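Local coordinates for cyclopropane mycolic acid synthase 1 (Mycobacterium tuberculosis, PDB 1KPH), which catalyses the conversion of a distal double bond of alpha mycolic acids to a cyclopropane ring, using a methylene group from S-adenosyl-L-methionine, at residues K193-E198 with M263-G268; D20-L25 with A252-E257; Q125-V130 with F151-R156. All coordinates share one frame; numbering follows the deposited sequence.

Overall arrangement
Contacts 1 and 2 lie on the same side of the molecule, their centres about 16 Å apart, and share helix 256-275: contact 1 uses its middle, contact 2 its N-terminal end. Contact 3 sits on the opposite side of the chain's centre, about 32 Å from contact 1 and 36 Å from contact 2 between centres, in the Rossmann-like part of the fold. Contact 1 is the buried one, aromatic and aliphatic, with a lysine laid over a phenyl face, and borders the lipid-like ligand. Contacts 2 and 3 are only partly buried: contact 2 is apolar and joins a short N-terminal helix to an inter-helix turn, whereas contact 3 pairs a salt bridge at the surface with a leucine lying against a loop carbonyl.

Contact 1 (K193-E198 with M263-G268); sequences KFIVTE and MKYLTG. With 10A (didecyl-dimethyl-ammonium), chain G.
With CG of both Phe194 and Lys264 set opposite the backbone N (chi1 175° in Lys264) and the lysine extended beyond CG, the two side chains approach from opposite directions and overlap. The lysine runs across one face of the ring: Lys264 CD meets Phe194 CZ at 3.5 Å, and Lys264 CE stands over the ring centre, 3.7 Å from the Phe194 centroid. Lys264 NZ follows at 4.0 Å from the Phe194 centroid, 21° off the ring normal, a cation-pi contact; Glu198 OE2 lies in plane at the ring's edge, too far from Lys264 NZ for an ion pair, though its charge may favour the lysine's position. Helices 186-199 and 256-275, joined here, wall the lipid-ligand pocket beside the Rossmann-like methyltransferase core; their segment axes pass 10.9 Å apart at 138°. Phe194 CE2 touches Tyr265 CB at 4.1 Å, and Ile195 crosses Tyr265 at about a right angle, CD1 to CD1 3.9 Å. Beyond lies the didecyl-dimethyl-ammonium: Val196 CG2 is 3.5 Å from ligand C2 on one decyl chain, and Tyr265 OH, hydrogen-bonded to Tyr33 OH near Cys269, the probable active-site residue, is 3.2 Å from ligand C14 on the other.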
loop_
_atom_site.group_PDB
_atom_site.type_symbol
_atom_site.label_atom_id
_atom_site.label_comp_id
_atom_site.label_asym_id
_atom_site.label_seq_id
_atom_site.Cartn_x
_atom_site.Cartn_y
_atom_site.Cartn_z
ATOM N N LYS A 193 14.940 11.793 3.667
ATOM C CA LYS A 193 15.644 12.194 2.457
ATOM C C LYS A 193 16.180 10.932 1.791
ATOM O O LYS A 193 16.049 10.744 0.580
ATOM C CB LYS A 193 16.787 13.155 2.816
ATOM C CG LYS A 193 17.648 13.617 1.645
ATOM C CD LYS A 193 18.814 12.669 1.394
ATOM C CE LYS A 193 19.678 13.167 0.242
ATOM N NZ LYS A 193 20.921 12.363 0.073
ATOM N N PHE A 194 16.772 10.060 2.601
ATOM C CA PHE A 194 17.316 8.804 2.108
ATOM C C PHE A 194 16.248 7.952 1.414
ATOM O O PHE A 194 16.482 7.392 0.338
ATOM C CB PHE A 194 17.914 8.004 3.264
ATOM C CG PHE A 194 18.102 6.553 2.950
ATOM C CD1 PHE A 194 19.027 6.150 1.989
ATOM C CD2 PHE A 194 17.334 5.585 3.591
ATOM C CE1 PHE A 194 19.186 4.807 1.670
ATOM C CE2 PHE A 194 17.484 4.236 3.278
ATOM C CZ PHE A 194 18.412 3.847 2.316
ATOM N N ILE A 195 15.083 7.845 2.044
ATOM C CA ILE A 195 13.989 7.055 1.491
ATOM C C ILE A 195 13.517 7.585 0.140
ATOM O O ILE A 195 13.413 6.831 -0.825
ATOM C CB ILE A 195 12.784 7.018 2.461
ATOM C CG1 ILE A 195 13.167 6.269 3.741
ATOM C CG2 ILE A 195 11.596 6.343 1.790
ATOM C CD1 ILE A 195 13.587 4.831 3.511
ATOM N N VAL A 196 13.235 8.883 0.079
ATOM C CA VAL A 196 12.764 9.509 -1.152
ATOM C C VAL A 196 13.798 9.486 -2.268
ATOM O O VAL A 196 13.448 9.405 -3.444
ATOM C CB VAL A 196 12.371 10.981 -0.921
ATOM C CG1 VAL A 196 11.971 11.633 -2.248
ATOM C CG2 VAL A 196 11.233 11.062 0.072
ATOM N N THR A 197 15.070 9.560 -1.899
ATOM C CA THR A 197 16.131 9.580 -2.892
ATOM C C THR A 197 16.587 8.210 -3.391
ATOM O O THR A 197 16.803 8.029 -4.587
ATOM C CB THR A 197 17.363 10.353 -2.360
ATOM O OG1 THR A 197 17.858 9.713 -1.178
ATOM C CG2 THR A 197 16.985 11.785 -2.018
ATOM N N GLU A 198 16.716 7.244 -2.490
ATOM C CA GLU A 198 17.188 5.918 -2.884
ATOM C C GLU A 198 16.191 4.760 -2.849
ATOM O O GLU A 198 16.485 3.686 -3.379
ATOM C CB GLU A 198 18.408 5.540 -2.038
ATOM C CG GLU A 198 19.614 6.430 -2.269
ATOM C CD GLU A 198 20.763 6.114 -1.338
ATOM O OE1 GLU A 198 21.194 4.942 -1.293
ATOM O OE2 GLU A 198 21.240 7.046 -0.651
ATOM N N MET A 263 18.269 -3.185 3.354
ATOM C CA MET A 263 18.307 -3.519 4.774
ATOM C C MET A 263 18.210 -2.214 5.564
ATOM O O MET A 263 17.477 -2.119 6.547
ATOM C CB MET A 263 19.604 -4.247 5.133
ATOM C CG MET A 263 19.649 -5.712 4.719
ATOM S SD MET A 263 18.352 -6.703 5.512
ATOM C CE MET A 263 18.907 -6.692 7.236
ATOM N N LYS A 264 18.956 -1.208 5.120
ATOM C CA LYS A 264 18.955 0.093 5.777
ATOM C C LYS A 264 17.543 0.669 5.778
ATOM O O LYS A 264 17.096 1.248 6.768
ATOM C CB LYS A 264 19.912 1.049 5.054
ATOM C CG LYS A 264 19.902 2.483 5.582
ATOM C CD LYS A 264 20.890 3.356 4.807
ATOM C CE LYS A 264 20.832 4.809 5.253
ATOM N NZ LYS A 264 21.794 5.647 4.485
ATOM N N TYR A 265 16.846 0.493 4.662
ATOM C CA TYR A 265 15.484 0.986 4.512
ATOM C C TYR A 265 14.501 0.212 5.397
ATOM O O TYR A 265 13.754 0.812 6.179
ATOM C CB TYR A 265 15.105 0.932 3.017
ATOM C CG TYR A 265 13.711 0.447 2.650
ATOM C CD1 TYR A 265 12.563 1.076 3.139
ATOM C CD2 TYR A 265 13.548 -0.629 1.771
ATOM C CE1 TYR A 265 11.284 0.645 2.757
ATOM C CE2 TYR A 265 12.280 -1.068 1.385
ATOM C CZ TYR A 265 11.151 -0.427 1.879
ATOM O OH TYR A 265 9.898 -0.854 1.479
ATOM N N LEU A 266 14.518 -1.114 5.304
ATOM C CA LEU A 266 13.609 -1.931 6.106
ATOM C C LEU A 266 13.780 -1.724 7.612
ATOM O O LEU A 266 12.810 -1.452 8.324
ATOM C CB LEU A 266 13.786 -3.411 5.757
ATOM C CG LEU A 266 13.347 -3.804 4.342
ATOM C CD1 LEU A 266 13.690 -5.261 4.093
ATOM C CD2 LEU A 266 11.846 -3.565 4.172
ATOM N N THR A 267 15.012 -1.830 8.095
ATOM C CA THR A 267 15.273 -1.667 9.521
ATOM C C THR A 267 14.979 -0.248 10.011
ATOM O O THR A 267 14.368 -0.061 11.066
ATOM C CB THR A 267 16.733 -2.024 9.863
ATOM O OG1 THR A 267 17.616 -1.076 9.255
ATOM C CG2 THR A 267 17.070 -3.422 9.349
ATOM N N GLY A 268 15.409 0.747 9.240
ATOM C CA GLY A 268 15.178 2.132 9.623
ATOM C C GLY A 268 13.710 2.455 9.835
ATOM O O GLY A 268 13.328 3.050 10.847
HETATM C C1 10A G . 8.697 11.545 3.803
HETATM C C2 10A G . 8.726 10.851 2.436
HETATM C C3 10A G . 7.934 9.540 2.495
HETATM C C4 10A G . 7.895 8.726 1.193
HETATM C C5 10A G . 7.066 7.464 1.474
HETATM C C6 10A G . 6.956 6.467 0.311
HETATM C C7 10A G . 6.130 5.297 0.870
HETATM C C8 10A G . 6.011 4.083 -0.055
HETATM C C9 10A G . 5.216 2.992 0.695
HETATM C C10 10A G . 5.246 1.681 -0.091
HETATM N N1 10A G . 4.739 0.355 0.499
HETATM C C11 10A G . 5.035 -0.706 -0.542
HETATM C C12 10A G . 3.242 0.371 0.686
HETATM C C13 10A G . 5.326 -0.067 1.855
HETATM C C14 10A G . 6.860 -0.220 2.100
HETATM C C15 10A G . 7.320 -0.295 3.577
HETATM C C16 10A G . 7.062 0.912 4.508
HETATM C C17 10A G . 7.839 2.181 4.106
HETATM C C18 10A G . 7.598 3.359 5.058
HETATM C C19 10A G . 8.407 4.584 4.609
HETATM C C20 10A G . 8.190 5.733 5.607
HETATM C C21 10A G . 9.010 6.969 5.227
HETATM C C22 10A G . 8.764 8.055 6.274
#

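Contact 2 (D20-L25 with A252-E257); sequences DDFFRL and ALQSEE
Phe22 and Gln254, with Asp21 and Leu253 beside them, join the short helix 20-23 to the turn between two consecutive helices, where Gln254 and Ser255 link helix 247-253 to helix 256-275. All the contacts across are apolar, and no hydrogen bond spans the two segments. The aromatic part is made by Phe22, whose CG stands opposite the backbone N (chi1 -176°), carrying the ring toward the turn. Phe22 CD1 meets Gln254 CG at 3.8 Å, the two side chains crossing at about a right angle, so the glutamine presents its aliphatic portion to the ring. A bend at chi2 (-72°) turns the Gln254 amide away from the ring, its plane 66° from that of Phe22; the glutamine side chain also touches Leu18 and Ser19. Tyr262 packs edge-to-face with the same phenyl group, while Ala250 and Val258 touch it from the two helices flanking the turn.

The aliphatic part pairs Leu253 with Asp21 through carbon alone. Backbone bonds shape each partner. Arg24 N donates to Asp20 O at 2.9 Å, and Leu25 N to Phe22 O at 3.0 Å in a tighter turn. On the other side Gln254 is the first residue to leave helical geometry, and Ser255 takes the N-cap position of helix 256-275, its OG receiving a weak hydrogen bond from Val258 N. On the more exposed side, Leu253 CD1 lies 4.0 Å from Asp21 CB, and the nearer carboxylate oxygen, Asp21 OD2, is 4.8 Å from Leu253 CD1.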
loop_
_atom_site.group_PDB
_atom_site.type_symbol
_atom_site.label_atom_id
_atom_site.label_comp_id
_atom_site.label_asym_id
_atom_site.label_seq_id
_atom_site.Cartn_x
_atom_site.Cartn_y
_atom_site.Cartn_z
ATOM N N ASP A 20 10.956 -9.128 -9.269
ATOM C CA ASP A 20 10.057 -9.893 -8.415
ATOM C C ASP A 20 10.865 -10.861 -7.569
ATOM O O ASP A 20 10.628 -11.010 -6.369
ATOM C CB ASP A 20 9.051 -10.681 -9.255
ATOM C CG ASP A 20 8.007 -9.801 -9.889
ATOM O OD1 ASP A 20 7.067 -10.350 -10.500
ATOM O OD2 ASP A 20 8.122 -8.562 -9.777
ATOM N N ASP A 21 11.828 -11.514 -8.208
ATOM C CA ASP A 21 12.683 -12.475 -7.531
ATOM C C ASP A 21 13.314 -11.862 -6.290
ATOM O O ASP A 21 13.492 -12.544 -5.283
ATOM C CB ASP A 21 13.775 -12.962 -8.487
ATOM C CG ASP A 21 13.209 -13.619 -9.731
ATOM O OD1 ASP A 21 12.656 -14.737 -9.616
ATOM O OD2 ASP A 21 13.309 -13.015 -10.822
ATOM N N PHE A 22 13.648 -10.575 -6.359
ATOM C CA PHE A 22 14.260 -9.889 -5.220
ATOM C C PHE A 22 13.259 -9.632 -4.094
ATOM O O PHE A 22 13.537 -9.899 -2.927
ATOM C CB PHE A 22 14.874 -8.551 -5.647
ATOM C CG PHE A 22 15.594 -7.840 -4.531
ATOM C CD1 PHE A 22 16.874 -8.227 -4.156
ATOM C CD2 PHE A 22 14.971 -6.814 -3.824
ATOM C CE1 PHE A 22 17.527 -7.605 -3.091
ATOM C CE2 PHE A 22 15.615 -6.185 -2.757
ATOM C CZ PHE A 22 16.893 -6.583 -2.392
ATOM N N PHE A 23 12.093 -9.098 -4.440
ATOM C CA PHE A 23 11.086 -8.825 -3.427
ATOM C C PHE A 23 10.653 -10.108 -2.748
ATOM O O PHE A 23 10.357 -10.114 -1.557
ATOM C CB PHE A 23 9.881 -8.114 -4.042
ATOM C CG PHE A 23 10.154 -6.687 -4.407
ATOM C CD1 PHE A 23 10.375 -6.320 -5.730
ATOM C CD2 PHE A 23 10.221 -5.710 -3.416
ATOM C CE1 PHE A 23 10.658 -5.001 -6.062
ATOM C CE2 PHE A 23 10.503 -4.387 -3.736
ATOM C CZ PHE A 23 10.723 -4.032 -5.063
ATOM N N ARG A 24 10.639 -11.196 -3.512
ATOM C CA ARG A 24 10.255 -12.494 -2.982
ATOM C C ARG A 24 11.177 -12.950 -1.866
ATOM O O ARG A 24 10.821 -13.848 -1.108
ATOM C CB ARG A 24 10.246 -13.547 -4.094
ATOM C CG ARG A 24 8.957 -13.593 -4.891
ATOM C CD ARG A 24 8.995 -14.689 -5.942
ATOM N NE ARG A 24 7.660 -14.976 -6.447
ATOM C CZ ARG A 24 6.750 -15.694 -5.795
ATOM N NH1 ARG A 24 7.030 -16.215 -4.607
ATOM N NH2 ARG A 24 5.551 -15.875 -6.323
ATOM N N LEU A 25 12.358 -12.342 -1.764
ATOM C CA LEU A 25 13.298 -12.719 -0.707
ATOM C C LEU A 25 12.867 -12.220 0.661
ATOM O O LEU A 25 13.336 -12.729 1.679
ATOM C CB LEU A 25 14.715 -12.193 -0.979
ATOM C CG LEU A 25 15.618 -12.826 -2.047
ATOM C CD1 LEU A 25 15.431 -14.332 -2.088
ATOM C CD2 LEU A 25 15.301 -12.245 -3.380
ATOM N N ALA A 252 23.303 -11.984 -5.463
ATOM C CA ALA A 252 23.331 -12.693 -6.737
ATOM C C ALA A 252 22.357 -12.072 -7.736
ATOM O O ALA A 252 22.747 -11.684 -8.838
ATOM C CB ALA A 252 22.995 -14.161 -6.521
ATOM N N LEU A 253 21.089 -11.972 -7.342
ATOM C CA LEU A 253 20.060 -11.399 -8.205
ATOM C C LEU A 253 20.312 -9.933 -8.530
ATOM O O LEU A 253 19.985 -9.470 -9.623
ATOM C CB LEU A 253 18.677 -11.542 -7.559
ATOM C CG LEU A 253 18.011 -12.921 -7.611
ATOM C CD1 LEU A 253 17.753 -13.310 -9.059
ATOM C CD2 LEU A 253 18.892 -13.951 -6.932
ATOM N N GLN A 254 20.887 -9.206 -7.578
ATOM C CA GLN A 254 21.180 -7.788 -7.766
ATOM C C GLN A 254 22.647 -7.517 -7.460
ATOM O O GLN A 254 23.535 -7.952 -8.192
ATOM C CB GLN A 254 20.297 -6.939 -6.846
ATOM C CG GLN A 254 18.808 -6.991 -7.161
ATOM C CD GLN A 254 18.449 -6.248 -8.435
ATOM O OE1 GLN A 254 18.753 -5.063 -8.580
ATOM N NE2 GLN A 254 17.793 -6.939 -9.362
ATOM N N SER A 255 22.891 -6.796 -6.372
ATOM C CA SER A 255 24.242 -6.458 -5.936
ATOM C C SER A 255 24.199 -6.202 -4.437
ATOM O O SER A 255 23.138 -5.906 -3.887
ATOM C CB SER A 255 24.738 -5.204 -6.662
ATOM O OG SER A 255 23.875 -4.104 -6.430
ATOM N N GLU A 256 25.342 -6.314 -3.769
ATOM C CA GLU A 256 25.365 -6.086 -2.332
ATOM C C GLU A 256 25.036 -4.629 -2.042
ATOM O O GLU A 256 24.713 -4.269 -0.912
ATOM C CB GLU A 256 26.732 -6.435 -1.744
ATOM C CG GLU A 256 27.778 -5.355 -1.900
ATOM C CD GLU A 256 29.010 -5.634 -1.068
ATOM O OE1 GLU A 256 29.891 -4.754 -0.994
ATOM O OE2 GLU A 256 29.099 -6.738 -0.487
ATOM N N GLU A 257 25.122 -3.791 -3.069
ATOM C CA GLU A 257 24.811 -2.376 -2.914
ATOM C C GLU A 257 23.297 -2.240 -2.733
ATOM O O GLU A 257 22.827 -1.454 -1.907
ATOM C CB GLU A 257 25.272 -1.599 -4.151
ATOM C CG GLU A 257 25.236 -0.087 -3.991
ATOM C CD GLU A 257 24.245 0.583 -4.925
ATOM O OE1 GLU A 257 23.028 0.327 -4.791
ATOM O OE2 GLU A 257 24.683 1.366 -5.795
#

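Contact 3 (Q125-V130 with F151-R156); sequences QFDEPV and FSLAHR
Asp127 and Arg156 face each other at the exposed margin, where Asp127 OD1 hangs over one face of the guanidinium group, 3.1 Å above its plane and offset toward the rim. Asp127 OD1 is 3.4 Å from Arg156 NH2 and 3.5 Å from Arg156 NE, but no N-H points at it, so the salt bridge rests on charge alone. The carboxylate and guanidinium planes are turned 56° apart. A bend at chi3 (57°) folds the end of the otherwise extended arginine back over the contact. Beneath it, Leu153 applies both methyls to a backbone oxygen: CD2 lies 3.4 Å and CD1 3.5 Å from Phe126 O. Leu153 CD1 also reaches Asp127 OD1 at 4.0 Å and lies in plane at the guanidinium's edge, placing the leucine between loop and arginine.

Farther out, the Phe126 ring has Glu128 N 3.6 Å above one face, and its side chain packs on Leu157 close to Leu69, a residue of the probable S-adenosyl-L-methionine site. Glu128 holds Arg117 in a salt bridge, and Val130 is backbone-bonded to Leu157. The loop, which connects strand 116-119 to strand 132-136, lies against helix 147-157, the crossover helix of the beta-alpha-beta unit between the adjacent parallel strands 132-136 and 163-171 of the Rossmann-like sheet.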
loop_
_atom_site.group_PDB
_atom_site.type_symbol
_atom_site.label_atom_id
_atom_site.label_comp_id
_atom_site.label_asym_id
_atom_site.label_seq_id
_atom_site.Cartn_x
_atom_site.Cartn_y
_atom_site.Cartn_z
ATOM N N GLN A 125 -5.638 7.500 -15.346
ATOM C CA GLN A 125 -6.063 7.062 -16.670
ATOM C C GLN A 125 -7.246 6.100 -16.596
ATOM O O GLN A 125 -7.586 5.447 -17.585
ATOM C CB GLN A 125 -4.900 6.373 -17.381
ATOM C CG GLN A 125 -3.633 7.207 -17.442
ATOM C CD GLN A 125 -2.433 6.403 -17.897
ATOM O OE1 GLN A 125 -2.095 5.383 -17.297
ATOM N NE2 GLN A 125 -1.779 6.861 -18.960
ATOM N N PHE A 126 -7.864 6.009 -15.421
ATOM C CA PHE A 126 -9.007 5.122 -15.226
ATOM C C PHE A 126 -10.254 5.919 -14.870
ATOM O O PHE A 126 -10.290 6.607 -13.853
ATOM C CB PHE A 126 -8.723 4.113 -14.106
ATOM C CG PHE A 126 -9.836 3.128 -13.884
ATOM C CD1 PHE A 126 -9.933 1.980 -14.665
ATOM C CD2 PHE A 126 -10.805 3.362 -12.915
ATOM C CE1 PHE A 126 -10.983 1.076 -14.481
ATOM C CE2 PHE A 126 -11.857 2.465 -12.725
ATOM C CZ PHE A 126 -11.945 1.322 -13.510
ATOM N N ASP A 127 -11.276 5.814 -15.713
ATOM C CA ASP A 127 -12.527 6.528 -15.493
ATOM C C ASP A 127 -13.691 5.590 -15.776
ATOM O O ASP A 127 -14.439 5.769 -16.737
ATOM C CB ASP A 127 -12.594 7.753 -16.410
ATOM C CG ASP A 127 -13.853 8.570 -16.206
ATOM O OD1 ASP A 127 -14.151 8.930 -15.046
ATOM O OD2 ASP A 127 -14.542 8.858 -17.207
ATOM N N GLU A 128 -13.838 4.585 -14.922
ATOM C CA GLU A 128 -14.892 3.598 -15.077
ATOM C C GLU A 128 -15.610 3.364 -13.752
ATOM O O GLU A 128 -14.976 3.250 -12.703
ATOM C CB GLU A 128 -14.275 2.303 -15.600
ATOM C CG GLU A 128 -15.222 1.141 -15.748
ATOM C CD GLU A 128 -14.634 0.062 -16.628
ATOM O OE1 GLU A 128 -13.429 -0.231 -16.476
ATOM O OE2 GLU A 128 -15.374 -0.491 -17.471
ATOM N N PRO A 129 -16.950 3.298 -13.784
ATOM C CA PRO A 129 -17.738 3.081 -12.566
ATOM C C PRO A 129 -17.446 1.746 -11.893
ATOM O O PRO A 129 -17.337 0.716 -12.559
ATOM C CB PRO A 129 -19.182 3.156 -13.064
ATOM C CG PRO A 129 -19.089 4.025 -14.282
ATOM C CD PRO A 129 -17.830 3.512 -14.943
ATOM N N VAL A 130 -17.316 1.780 -10.571
ATOM C CA VAL A 130 -17.066 0.582 -9.776
ATOM C C VAL A 130 -17.966 0.666 -8.549
ATOM O O VAL A 130 -18.435 1.748 -8.194
ATOM C CB VAL A 130 -15.585 0.486 -9.323
ATOM C CG1 VAL A 130 -14.678 0.438 -10.541
ATOM C CG2 VAL A 130 -15.224 1.670 -8.428
ATOM N N PHE A 151 -9.376 11.822 -4.809
ATOM C CA PHE A 151 -10.665 11.721 -4.128
ATOM C C PHE A 151 -11.825 12.171 -5.011
ATOM O O PHE A 151 -12.954 11.698 -4.858
ATOM C CB PHE A 151 -10.655 12.528 -2.829
ATOM C CG PHE A 151 -9.873 11.878 -1.722
ATOM C CD1 PHE A 151 -8.501 12.070 -1.611
ATOM C CD2 PHE A 151 -10.512 11.053 -0.798
ATOM C CE1 PHE A 151 -7.774 11.448 -0.595
ATOM C CE2 PHE A 151 -9.796 10.426 0.219
ATOM C CZ PHE A 151 -8.424 10.625 0.321
ATOM N N SER A 152 -11.545 13.089 -5.930
ATOM C CA SER A 152 -12.569 13.572 -6.845
ATOM C C SER A 152 -12.992 12.398 -7.722
ATOM O O SER A 152 -14.181 12.116 -7.873
ATOM C CB SER A 152 -12.016 14.707 -7.716
ATOM O OG SER A 152 -12.988 15.164 -8.644
ATOM N N LEU A 153 -12.003 11.712 -8.290
ATOM C CA LEU A 153 -12.254 10.558 -9.150
ATOM C C LEU A 153 -12.937 9.450 -8.363
ATOM O O LEU A 153 -13.917 8.861 -8.821
ATOM C CB LEU A 153 -10.940 10.029 -9.734
ATOM C CG LEU A 153 -11.025 8.746 -10.571
ATOM C CD1 LEU A 153 -11.928 8.967 -11.776
ATOM C CD2 LEU A 153 -9.632 8.330 -11.019
ATOM N N ALA A 154 -12.409 9.167 -7.176
ATOM C CA ALA A 154 -12.966 8.128 -6.321
ATOM C C ALA A 154 -14.453 8.370 -6.075
ATOM O O ALA A 154 -15.270 7.460 -6.206
ATOM C CB ALA A 154 -12.218 8.090 -4.995
ATOM N N HIS A 155 -14.804 9.600 -5.726
ATOM C CA HIS A 155 -16.194 9.934 -5.455
ATOM C C HIS A 155 -17.047 9.836 -6.714
ATOM O O HIS A 155 -18.213 9.447 -6.658
ATOM C CB HIS A 155 -16.285 11.343 -4.862
ATOM C CG HIS A 155 -17.636 11.683 -4.312
ATOM N ND1 HIS A 155 -18.693 12.058 -5.111
ATOM C CD2 HIS A 155 -18.106 11.684 -3.042
ATOM C CE1 HIS A 155 -19.758 12.277 -4.357
ATOM N NE2 HIS A 155 -19.427 12.055 -3.097
ATOM N N ARG A 156 -16.457 10.176 -7.854
ATOM C CA ARG A 156 -17.176 10.130 -9.123
ATOM C C ARG A 156 -17.440 8.706 -9.619
ATOM O O ARG A 156 -18.496 8.426 -10.186
ATOM C CB ARG A 156 -16.404 10.918 -10.188
ATOM C CG ARG A 156 -17.084 10.950 -11.550
ATOM C CD ARG A 156 -16.345 11.851 -12.526
ATOM N NE ARG A 156 -14.950 11.455 -12.698
ATOM C CZ ARG A 156 -14.093 12.075 -13.502
ATOM N NH1 ARG A 156 -14.490 13.124 -14.213
ATOM N NH2 ARG A 156 -12.836 11.657 -13.590
#